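Local coordinates for protein putative angiotensinogen (Lampetra fluviatilis, PDB 5INW) that binds heparin and, as a serpin, inhibits thrombin through a heparin-promoted template mechanism, shown here with its reaction loop cleaved, at the interface of chains A and B. Coordinates in Å, arbitrary orientation; residue numbers count along the deposited sequence, not the author numbering. Chains: chain A, Putative angiotensinogen; chain B, C-terminal peptide of Putative angiotensinogen.

Contact 1: the interface of chains A and B. Residues chain A 346-348; chain B 5-8.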
loop_
_atom_site.group_PDB
_atom_site.type_symbol
_atom_site.label_atom_id
_atom_site.label_comp_id
_atom_site.label_asym_id
_atom_site.label_seq_id
_atom_site.Cartn_x
_atom_site.Cartn_y
_atom_site.Cartn_z
ATOM N N GLN A 346 -13.916 -4.884 25.245
ATOM C CA GLN A 346 -14.052 -3.439 25.390
ATOM C C GLN A 346 -13.017 -2.729 24.541
ATOM O O GLN A 346 -11.842 -2.702 24.889
ATOM C CB GLN A 346 -13.842 -3.049 26.848
ATOM C CG GLN A 346 -14.896 -3.586 27.792
ATOM C CD GLN A 346 -16.223 -2.884 27.625
ATOM O OE1 GLN A 346 -16.378 -2.035 26.727
ATOM N NE2 GLN A 346 -17.199 -3.225 28.478
ATOM N N LEU A 347 -13.444 -2.152 23.421
ATOM C CA LEU A 347 -12.491 -1.559 22.485
ATOM C C LEU A 347 -12.584 -0.063 22.512
ATOM O O LEU A 347 -13.682 0.483 22.553
ATOM C CB LEU A 347 -12.731 -2.048 21.065
ATOM C CG LEU A 347 -11.794 -1.485 19.981
ATOM C CD1 LEU A 347 -10.355 -1.902 20.167
ATOM C CD2 LEU A 347 -12.275 -1.896 18.595
ATOM N N SER A 348 -11.425 0.580 22.473
ATOM C CA SER A 348 -11.283 2.040 22.358
ATOM C C SER A 348 -10.318 2.313 21.176
ATOM O O SER A 348 -9.185 1.813 21.183
ATOM C CB SER A 348 -10.718 2.629 23.663
ATOM O OG SER A 348 -11.149 1.896 24.819
ATOM N N THR B 5 -10.145 -6.041 27.685
ATOM C CA THR B 5 -10.029 -4.629 27.296
ATOM C C THR B 5 -8.883 -4.350 26.311
ATOM O O THR B 5 -7.726 -4.739 26.539
ATOM C CB THR B 5 -9.840 -3.749 28.559
ATOM O OG1 THR B 5 -11.012 -3.853 29.368
ATOM C CG2 THR B 5 -9.593 -2.267 28.226
ATOM N N VAL B 6 -9.218 -3.642 25.226
ATOM C CA VAL B 6 -8.238 -3.197 24.234
ATOM C C VAL B 6 -8.367 -1.692 24.077
ATOM O O VAL B 6 -9.413 -1.208 23.618
ATOM C CB VAL B 6 -8.460 -3.877 22.870
ATOM C CG1 VAL B 6 -7.253 -3.648 21.957
ATOM C CG2 VAL B 6 -8.729 -5.366 23.054
ATOM N N THR B 7 -7.323 -0.959 24.484
ATOM C CA THR B 7 -7.326 0.495 24.332
ATOM C C THR B 7 -6.160 0.907 23.444
ATOM O O THR B 7 -5.008 0.733 23.757
ATOM C CB THR B 7 -7.299 1.244 25.671
ATOM O OG1 THR B 7 -6.011 1.066 26.256
ATOM C CG2 THR B 7 -8.391 0.721 26.624
ATOM N N VAL B 8 -6.502 1.434 22.289
ATOM C CA VAL B 8 -5.532 1.895 21.350
ATOM C C VAL B 8 -5.376 3.359 21.722
ATOM O O VAL B 8 -6.046 4.223 21.154
ATOM C CB VAL B 8 -6.025 1.667 19.898
ATOM C CG1 VAL B 8 -4.935 2.021 18.873
ATOM C CG2 VAL B 8 -6.495 0.214 19.730
#
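The amide N of B:Val6 meets the carbonyl O of A:Gln346 at 2.8 Å. The bond is nearly straight, 171° at the hydrogen. B:Val6 then accepts through its own carbonyl: A:Ser348 N reaches B:Val6 O at 2.9 Å. A third bond follows, from B:Val8 N to A:Ser348 O, also 2.9 Å. The two strands run parallel, and one residue, B:Val6, bonds to both A:Gln346 and A:Ser348.

Side chains add small contacts. A:Leu347 crosses B:Val6 at a slant, and its CD1 methyl lies 3.8 Å from B:Val6 CB. With CG anti to the backbone N (chi1 180°), the leucine chain reaches out and rests CD1 on B:Val6. Beside A:Ser348, the CG2 methyl of B:Thr7 comes 3.5 Å from the hydroxyl OG. CG2 is the branch of B:Thr7 turned anti to its carbonyl carbon, and it makes a van der Waals contact there. The B:Val8 methyl CG2 lies against the carbonyl O of A:Ser348.

Strand 5-7 of chain B thus pairs with strand 345-350 of chain A. The start of the C-terminal peptide is held as a sheet strand of the cleaved serpin.

Contact 2: the interface of chains A and B. Residues chain A 102, 266, 268, 313, 316, 319, 323; chain B 10-13, 29, 31.
The guanidinium of B:Arg29 and the carboxylate of A:Glu323 meet edge to edge, their planes 17° apart. The arginine grips side-on, with one nitrogen for each oxygen. B:Arg29 NE bonds A:Glu323 OE2 at 2.7 Å in a salt bridge, and NH1 bonds OE1 at 2.8 Å. Both oxygens use their syn lone pairs, and both bonds are 171° at the hydrogen. This pairing should hold the guanidinium against rotation. The arginine chain bends at chi2 and chi3 to present this edge. In a second flat group, the ring of A:Phe266, the ring atom CE2 lies 3.5 Å from the carbonyl O of B:Ala31. At the B:Phe12 ring, the edge is met in plane by B:Arg10 O, within the same chain.

B:Pro11 is packed between several chain A groups. A:Thr316 CG2 touches its CD at 3.4 Å, and the same methyl lies 3.5 Å from B:Arg10 CB. A:Leu319 crosses the proline at about a right angle, with CD2 3.8 Å from B:Pro11 CB. A:Glu323 CG also lies against B:Val13 CG2.

A:Leu319 and A:Glu323 sit on helix 319-325. That helix covers the loop leading into strand 12-18 of the peptide and reaches B:Arg29 on strand 24-30.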
loop_
_atom_site.group_PDB
_atom_site.type_symbol
_atom_site.label_atom_id
_atom_site.label_comp_id
_atom_site.label_asym_id
_atom_site.label_seq_id
_atom_site.Cartn_x
_atom_site.Cartn_y
_atom_site.Cartn_z
ATOM N N PRO A 102 9.817 8.737 15.968
ATOM C CA PRO A 102 8.764 7.879 16.558
ATOM C C PRO A 102 7.425 8.591 16.780
ATOM O O PRO A 102 6.503 7.941 17.245
ATOM C CB PRO A 102 9.370 7.444 17.872
ATOM C CG PRO A 102 10.186 8.638 18.266
ATOM C CD PRO A 102 10.717 9.268 17.008
ATOM N N PHE A 266 -4.555 10.530 23.827
ATOM C CA PHE A 266 -3.745 9.564 23.101
ATOM C C PHE A 266 -2.308 9.907 23.430
ATOM O O PHE A 266 -1.869 11.041 23.211
ATOM C CB PHE A 266 -4.004 9.667 21.603
ATOM C CG PHE A 266 -3.254 8.645 20.757
ATOM C CD1 PHE A 266 -3.829 7.417 20.449
ATOM C CD2 PHE A 266 -1.994 8.945 20.217
ATOM C CE1 PHE A 266 -3.153 6.500 19.650
ATOM C CE2 PHE A 266 -1.310 8.031 19.443
ATOM C CZ PHE A 266 -1.891 6.811 19.156
ATOM N N VAL A 268 1.273 9.653 22.426
ATOM C CA VAL A 268 2.358 9.493 21.430
ATOM C C VAL A 268 3.634 8.903 22.037
ATOM O O VAL A 268 4.468 8.347 21.312
ATOM C CB VAL A 268 2.752 10.857 20.750
ATOM C CG1 VAL A 268 3.847 10.684 19.676
ATOM C CG2 VAL A 268 1.533 11.559 20.134
ATOM N N PRO A 313 1.988 -1.763 21.038
ATOM C CA PRO A 313 2.903 -2.031 22.146
ATOM C C PRO A 313 2.381 -1.414 23.445
ATOM O O PRO A 313 1.799 -0.319 23.414
ATOM C CB PRO A 313 4.211 -1.398 21.688
ATOM C CG PRO A 313 3.813 -0.409 20.654
ATOM C CD PRO A 313 2.644 -1.026 19.949
ATOM N N THR A 316 5.416 2.334 24.537
ATOM C CA THR A 316 5.709 2.851 23.188
ATOM C C THR A 316 7.206 2.841 22.832
ATOM O O THR A 316 7.573 3.142 21.676
ATOM C CB THR A 316 5.086 4.245 22.973
ATOM O OG1 THR A 316 5.439 5.114 24.051
ATOM C CG2 THR A 316 3.600 4.140 22.971
ATOM N N LEU A 319 8.050 -0.324 20.492
ATOM C CA LEU A 319 7.651 -0.192 19.102
ATOM C C LEU A 319 8.715 -0.564 18.050
ATOM O O LEU A 319 8.349 -1.034 16.988
ATOM C CB LEU A 319 7.101 1.227 18.842
ATOM C CG LEU A 319 6.383 1.536 17.506
ATOM C CD1 LEU A 319 5.165 0.659 17.316
ATOM C CD2 LEU A 319 5.982 3.002 17.510
ATOM N N GLU A 323 8.051 -3.402 15.213
ATOM C CA GLU A 323 8.294 -3.017 13.812
ATOM C C GLU A 323 9.472 -3.722 13.163
ATOM O O GLU A 323 9.498 -3.835 11.966
ATOM C CB GLU A 323 8.445 -1.494 13.696
ATOM C CG GLU A 323 7.114 -0.802 13.950
ATOM C CD GLU A 323 7.129 0.702 13.784
ATOM O OE1 GLU A 323 8.176 1.335 13.981
ATOM O OE2 GLU A 323 6.073 1.272 13.467
ATOM N N ARG B 10 -2.046 4.512 22.349
ATOM C CA ARG B 10 -0.594 4.654 22.113
ATOM C C ARG B 10 -0.309 4.384 20.622
ATOM O O ARG B 10 -1.205 3.928 19.917
ATOM C CB ARG B 10 0.185 3.608 22.919
ATOM C CG ARG B 10 -0.478 3.079 24.181
ATOM C CD ARG B 10 0.452 2.157 24.938
ATOM N NE ARG B 10 0.442 2.401 26.373
ATOM C CZ ARG B 10 -0.571 2.129 27.187
ATOM N NH1 ARG B 10 -1.736 1.644 26.733
ATOM N NH2 ARG B 10 -0.423 2.371 28.489
ATOM N N PRO B 11 0.923 4.630 20.145
ATOM C CA PRO B 11 1.223 4.280 18.781
ATOM C C PRO B 11 1.005 2.817 18.524
ATOM O O PRO B 11 1.297 1.997 19.400
ATOM C CB PRO B 11 2.686 4.612 18.659
ATOM C CG PRO B 11 2.914 5.703 19.626
ATOM C CD PRO B 11 1.765 5.743 20.581
ATOM N N PHE B 12 0.479 2.511 17.336
ATOM C CA PHE B 12 0.159 1.149 16.954
ATOM C C PHE B 12 0.468 0.839 15.491
ATOM O O PHE B 12 0.428 1.703 14.637
ATOM C CB PHE B 12 -1.290 0.857 17.258
ATOM C CG PHE B 12 -2.253 1.629 16.439
ATOM C CD1 PHE B 12 -2.814 1.082 15.303
ATOM C CD2 PHE B 12 -2.658 2.884 16.832
ATOM C CE1 PHE B 12 -3.758 1.790 14.577
ATOM C CE2 PHE B 12 -3.607 3.599 16.113
ATOM C CZ PHE B 12 -4.150 3.064 14.992
ATOM N N VAL B 13 0.790 -0.419 15.228
ATOM C CA VAL B 13 0.934 -0.932 13.881
ATOM C C VAL B 13 -0.431 -1.379 13.331
ATOM O O VAL B 13 -1.284 -1.943 14.052
ATOM C CB VAL B 13 1.906 -2.106 13.854
ATOM C CG1 VAL B 13 2.037 -2.703 12.454
ATOM C CG2 VAL B 13 3.260 -1.645 14.354
ATOM N N ARG B 29 1.942 2.333 10.540
ATOM C CA ARG B 29 1.986 2.669 11.934
ATOM C C ARG B 29 1.326 4.023 12.086
ATOM O O ARG B 29 1.689 4.986 11.392
ATOM C CB ARG B 29 3.431 2.729 12.449
ATOM C CG ARG B 29 3.598 3.358 13.855
ATOM C CD ARG B 29 4.563 4.524 13.840
ATOM N NE ARG B 29 5.918 3.995 13.741
ATOM C CZ ARG B 29 7.026 4.717 13.665
ATOM N NH1 ARG B 29 8.182 4.084 13.630
ATOM N NH2 ARG B 29 6.980 6.050 13.627
ATOM N N ALA B 31 0.990 6.914 14.680
ATOM C CA ALA B 31 1.524 7.582 15.872
ATOM C C ALA B 31 0.936 8.974 16.167
ATOM O O ALA B 31 1.076 9.439 17.275
ATOM C CB ALA B 31 3.023 7.677 15.779
#

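Contact 3: the interface of chains A and B. Residues chain A 93, 105-107, 354, 399; chain B 14, 27-30.
A:Tyr93 and B:Met27 form the apolar centre on one flank of the peptide strand. The terminal methyl CE of B:Met27 lies 3.3 Å from ring atom CD2 and also near CB of the tyrosine. A bend at chi3 (42°) turns the B:Met27 methyl toward the tyrosine. The adjoining ring edge faces B:Gly28, whose N lies in the ring plane and whose CA is 3.7 Å from A:Tyr93 CE2. The phenol OH reaches B:Arg29 CB. An alanine in place of A:Tyr93 would probably open a gap beside the strand and leave the B:Met27 methyl without its ring contact.

On the other flank, the ring of A:Phe107 carries A:Leu399 CB on one face, offset toward the rim. A:Phe107 CD1 lies 3.5 Å from the carbonyl O of B:Met27. Beyond it, A:Leu399 and A:Ile354 border B:Val30 more loosely.

The polar rim is backbone. Strand 106-108 pairs antiparallel with strand 24-30 in the serpin core. A:Ile106 N donates to B:Arg29 O at 2.9 Å. B:Arg29 N returns a bond to A:Ile106 O at 2.8 Å. The A:Ile106 methyl CD1 sits 3.8 Å above the guanidinium plane of B:Arg29, over its centre.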
loop_
_atom_site.group_PDB
_atom_site.type_symbol
_atom_site.label_atom_id
_atom_site.label_comp_id
_atom_site.label_asym_id
_atom_site.label_seq_id
_atom_site.Cartn_x
_atom_site.Cartn_y
_atom_site.Cartn_z
ATOM N N TYR A 93 8.883 -1.655 4.577
ATOM C CA TYR A 93 8.551 -1.079 5.874
ATOM C C TYR A 93 9.814 -0.816 6.644
ATOM O O TYR A 93 9.986 0.254 7.224
ATOM C CB TYR A 93 7.684 -2.038 6.676
ATOM C CG TYR A 93 6.957 -1.452 7.883
ATOM C CD1 TYR A 93 7.585 -1.305 9.107
ATOM C CD2 TYR A 93 5.594 -1.117 7.814
ATOM C CE1 TYR A 93 6.905 -0.795 10.197
ATOM C CE2 TYR A 93 4.901 -0.660 8.913
ATOM C CZ TYR A 93 5.564 -0.484 10.104
ATOM O OH TYR A 93 4.881 0.034 11.200
ATOM N N ASN A 105 3.768 9.036 11.251
ATOM C CA ASN A 105 2.863 8.035 10.628
ATOM C C ASN A 105 3.492 7.363 9.385
ATOM O O ASN A 105 4.196 7.993 8.604
ATOM C CB ASN A 105 1.547 8.693 10.252
ATOM C CG ASN A 105 0.833 9.287 11.468
ATOM O OD1 ASN A 105 0.929 8.736 12.548
ATOM N ND2 ASN A 105 0.118 10.395 11.289
ATOM N N ILE A 106 3.331 6.049 9.312
ATOM C CA ILE A 106 3.806 5.245 8.219
ATOM C C ILE A 106 2.579 4.593 7.574
ATOM O O ILE A 106 1.737 3.973 8.277
ATOM C CB ILE A 106 4.799 4.164 8.704
ATOM C CG1 ILE A 106 6.070 4.797 9.198
ATOM C CG2 ILE A 106 5.184 3.194 7.566
ATOM C CD1 ILE A 106 6.978 3.800 9.888
ATOM N N PHE A 107 2.467 4.715 6.253
ATOM C CA PHE A 107 1.315 4.160 5.520
ATOM C C PHE A 107 1.550 4.031 4.032
ATOM O O PHE A 107 1.869 4.989 3.358
ATOM C CB PHE A 107 0.067 4.986 5.748
ATOM C CG PHE A 107 -1.170 4.209 5.504
ATOM C CD1 PHE A 107 -1.455 3.105 6.273
ATOM C CD2 PHE A 107 -2.063 4.562 4.491
ATOM C CE1 PHE A 107 -2.605 2.369 6.056
ATOM C CE2 PHE A 107 -3.189 3.806 4.243
ATOM C CZ PHE A 107 -3.467 2.713 5.032
ATOM N N ILE A 354 -5.267 10.413 8.311
ATOM C CA ILE A 354 -3.858 10.735 8.100
ATOM C C ILE A 354 -3.425 10.453 6.666
ATOM O O ILE A 354 -3.959 9.546 6.044
ATOM C CB ILE A 354 -2.935 9.954 9.050
ATOM C CG1 ILE A 354 -2.965 8.436 8.810
ATOM C CG2 ILE A 354 -3.265 10.276 10.494
ATOM C CD1 ILE A 354 -1.654 7.764 9.144
ATOM N N LEU A 399 -5.383 7.184 4.998
ATOM C CA LEU A 399 -6.118 6.265 5.859
ATOM C C LEU A 399 -7.140 7.065 6.635
ATOM O O LEU A 399 -6.786 8.019 7.268
ATOM C CB LEU A 399 -5.178 5.500 6.814
ATOM C CG LEU A 399 -5.899 4.552 7.789
ATOM C CD1 LEU A 399 -6.743 3.511 7.045
ATOM C CD2 LEU A 399 -4.911 3.873 8.734
ATOM N N VAL B 14 -0.620 -1.147 12.033
ATOM C CA VAL B 14 -1.914 -1.326 11.406
ATOM C C VAL B 14 -1.677 -2.089 10.093
ATOM O O VAL B 14 -0.707 -1.847 9.428
ATOM C CB VAL B 14 -2.605 0.049 11.249
ATOM C CG1 VAL B 14 -2.116 0.774 10.025
ATOM C CG2 VAL B 14 -4.091 -0.090 11.202
ATOM N N MET B 27 -0.114 -1.237 4.865
ATOM C CA MET B 27 0.683 -1.452 6.041
ATOM C C MET B 27 0.992 -0.122 6.601
ATOM O O MET B 27 1.243 0.844 5.871
ATOM C CB MET B 27 2.059 -2.025 5.681
ATOM C CG MET B 27 2.049 -3.478 5.336
ATOM S SD MET B 27 3.524 -4.110 4.575
ATOM C CE MET B 27 4.741 -3.293 5.538
ATOM N N GLY B 28 1.112 -0.085 7.913
ATOM C CA GLY B 28 1.653 1.096 8.545
ATOM C C GLY B 28 1.650 1.123 10.054
ATOM O O GLY B 28 1.407 0.110 10.733
ATOM N N ARG B 29 1.942 2.333 10.540
ATOM C CA ARG B 29 1.986 2.669 11.934
ATOM C C ARG B 29 1.326 4.023 12.086
ATOM O O ARG B 29 1.689 4.986 11.392
ATOM C CB ARG B 29 3.431 2.729 12.449
ATOM C CG ARG B 29 3.598 3.358 13.855
ATOM C CD ARG B 29 4.563 4.524 13.840
ATOM N NE ARG B 29 5.918 3.995 13.741
ATOM C CZ ARG B 29 7.026 4.717 13.665
ATOM N NH1 ARG B 29 8.182 4.084 13.630
ATOM N NH2 ARG B 29 6.980 6.050 13.627
ATOM N N VAL B 30 0.362 4.072 13.005
ATOM C CA VAL B 30 -0.277 5.313 13.374
ATOM C C VAL B 30 0.283 5.776 14.711
ATOM O O VAL B 30 0.099 5.091 15.723
ATOM C CB VAL B 30 -1.789 5.154 13.473
ATOM C CG1 VAL B 30 -2.401 6.482 13.853
ATOM C CG2 VAL B 30 -2.349 4.686 12.143
#

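Contact 4: the interface of chains A and B. Residues chain A 111, 161, 170, 246, 248; chain B 18, 21, 23, 25-26.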
loop_
_atom_site.group_PDB
_atom_site.type_symbol
_atom_site.label_atom_id
_atom_site.label_comp_id
_atom_site.label_asym_id
_atom_site.label_seq_id
_atom_site.Cartn_x
_atom_site.Cartn_y
_atom_site.Cartn_z
ATOM N N LEU A 111 0.699 -3.644 -2.733
ATOM C CA LEU A 111 0.119 -3.958 -4.060
ATOM C C LEU A 111 0.299 -2.869 -5.104
ATOM O O LEU A 111 0.561 -3.172 -6.276
ATOM C CB LEU A 111 -1.383 -4.218 -3.969
ATOM C CG LEU A 111 -1.818 -5.530 -3.337
ATOM C CD1 LEU A 111 -3.332 -5.521 -3.297
ATOM C CD2 LEU A 111 -1.334 -6.755 -4.093
ATOM N N LEU A 161 -8.773 -10.216 -5.580
ATOM C CA LEU A 161 -8.935 -9.193 -4.551
ATOM C C LEU A 161 -9.929 -8.070 -4.890
ATOM O O LEU A 161 -10.746 -7.717 -4.067
ATOM C CB LEU A 161 -7.595 -8.550 -4.252
ATOM C CG LEU A 161 -6.512 -9.461 -3.705
ATOM C CD1 LEU A 161 -5.138 -8.815 -3.811
ATOM C CD2 LEU A 161 -6.851 -9.805 -2.237
ATOM N N LEU A 170 -12.903 -2.920 -3.111
ATOM C CA LEU A 170 -11.477 -2.826 -3.417
ATOM C C LEU A 170 -11.302 -2.749 -4.914
ATOM O O LEU A 170 -11.733 -3.639 -5.631
ATOM C CB LEU A 170 -10.700 -3.996 -2.816
ATOM C CG LEU A 170 -9.178 -3.798 -2.999
ATOM C CD1 LEU A 170 -8.571 -2.676 -2.191
ATOM C CD2 LEU A 170 -8.398 -5.065 -2.724
ATOM N N ILE A 246 -5.081 2.464 -6.046
ATOM C CA ILE A 246 -5.822 1.445 -5.350
ATOM C C ILE A 246 -6.651 2.122 -4.285
ATOM O O ILE A 246 -6.167 2.998 -3.556
ATOM C CB ILE A 246 -4.834 0.434 -4.840
ATOM C CG1 ILE A 246 -5.463 -0.628 -4.008
ATOM C CG2 ILE A 246 -3.748 1.105 -4.025
ATOM C CD1 ILE A 246 -4.449 -1.751 -3.875
ATOM N N PHE A 248 -9.703 1.321 -1.318
ATOM C CA PHE A 248 -10.424 0.393 -0.455
ATOM C C PHE A 248 -11.449 1.127 0.399
ATOM O O PHE A 248 -11.124 2.165 1.000
ATOM C CB PHE A 248 -9.408 -0.292 0.463
ATOM C CG PHE A 248 -10.003 -0.943 1.689
ATOM C CD1 PHE A 248 -10.673 -2.154 1.589
ATOM C CD2 PHE A 248 -9.850 -0.369 2.934
ATOM C CE1 PHE A 248 -11.217 -2.755 2.696
ATOM C CE2 PHE A 248 -10.391 -0.969 4.061
ATOM C CZ PHE A 248 -11.055 -2.173 3.944
ATOM N N ASP B 18 -6.497 -9.212 3.215
ATOM C CA ASP B 18 -7.541 -10.139 2.775
ATOM C C ASP B 18 -7.330 -11.404 3.527
ATOM O O ASP B 18 -6.202 -11.907 3.568
ATOM C CB ASP B 18 -7.414 -10.429 1.276
ATOM C CG ASP B 18 -8.376 -11.487 0.777
ATOM O OD1 ASP B 18 -9.499 -11.659 1.311
ATOM O OD2 ASP B 18 -7.968 -12.194 -0.157
ATOM N N THR B 21 -6.546 -14.848 0.962
ATOM C CA THR B 21 -5.146 -14.815 0.440
ATOM C C THR B 21 -4.052 -14.346 1.417
ATOM O O THR B 21 -2.887 -14.410 1.095
ATOM C CB THR B 21 -5.054 -13.976 -0.856
ATOM O OG1 THR B 21 -5.350 -12.611 -0.581
ATOM C CG2 THR B 21 -6.030 -14.485 -1.876
ATOM N N ALA B 23 -3.311 -11.441 1.849
ATOM C CA ALA B 23 -2.652 -10.384 1.100
ATOM C C ALA B 23 -2.782 -9.108 1.880
ATOM O O ALA B 23 -3.894 -8.655 2.205
ATOM C CB ALA B 23 -3.273 -10.206 -0.280
ATOM N N ILE B 25 -2.702 -5.288 1.988
ATOM C CA ILE B 25 -3.077 -4.271 1.059
ATOM C C ILE B 25 -2.534 -2.915 1.474
ATOM O O ILE B 25 -2.170 -2.135 0.604
ATOM C CB ILE B 25 -4.612 -4.217 0.980
ATOM C CG1 ILE B 25 -5.127 -5.610 0.649
ATOM C CG2 ILE B 25 -5.088 -3.223 -0.089
ATOM C CD1 ILE B 25 -6.605 -5.723 0.790
ATOM N N PHE B 26 -2.592 -2.609 2.771
ATOM C CA PHE B 26 -1.944 -1.451 3.339
ATOM C C PHE B 26 -1.245 -1.876 4.593
ATOM O O PHE B 26 -1.692 -2.777 5.260
ATOM C CB PHE B 26 -2.947 -0.364 3.727
ATOM C CG PHE B 26 -3.710 0.222 2.566
ATOM C CD1 PHE B 26 -3.216 1.325 1.894
ATOM C CD2 PHE B 26 -4.898 -0.356 2.132
ATOM C CE1 PHE B 26 -3.905 1.851 0.811
ATOM C CE2 PHE B 26 -5.557 0.143 1.037
ATOM C CZ PHE B 26 -5.071 1.254 0.382
#
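In this serpin the C-terminal peptide forms a beta-hairpin of strands 12-18 and 24-30, and its turn meets the end of helix 150-161. A:Leu161 lies against that turn. Its CD2 methyl is 3.6 Å from B:Asp18 CB and near the hydroxyl OG1 of B:Thr21. B:Ala23 CB adds a looser contact with the same methyl.

The carboxylate oxygen OD2 of B:Asp18 is gripped by two donors from B:Thr21. B:Thr21 OG1 donates to B:Asp18 OD2 at 2.7 Å on the anti side, 23° out of the carboxylate plane. B:Thr21 N meets B:Asp18 OD2 at 3.2 Å from above the carboxylate plane, 69° out of it. The threonine OG1 stands between its backbone N and carbonyl carbon (chi1 65°), where it can reach back to the aspartate. An alanine in place of B:Asp18 would probably leave the B:Thr21 hydroxyl and amide without this acceptor and set the turn free to move.

Further along the strand, B:Ile25 points into an apolar group from chain A. Its CD1 and the CD2 of A:Leu170 meet tip to tip at 4.0 Å. The side chains of B:Ile25 and A:Ile246 cross at a slant, with B:Ile25 CG2 4.1 Å from A:Ile246 CD1. Ring atom CE2 of B:Phe26 lies 3.9 Å from A:Phe248 CB.

Contacts 2 and 3 are neighbours, with C-alpha centres about 10 Å apart, and share B:Arg29. Its side chain forms the salt bridge of contact 2 and also packs in contact 3, where its backbone pairs with chain A. Contacts 1 and 4 are the most distant pair, about 26 Å apart. Contact 1 uses strand 5-7 of chain B; strand 12-18 and strand 24-30 each supply residues to contacts 2, 3 and 4. Contact 3 lies about 15 Å from contact 4. Together the four sites secure the peptide along its length. This probably accounts for the cleaved C-terminal peptide staying bound to the serpin body.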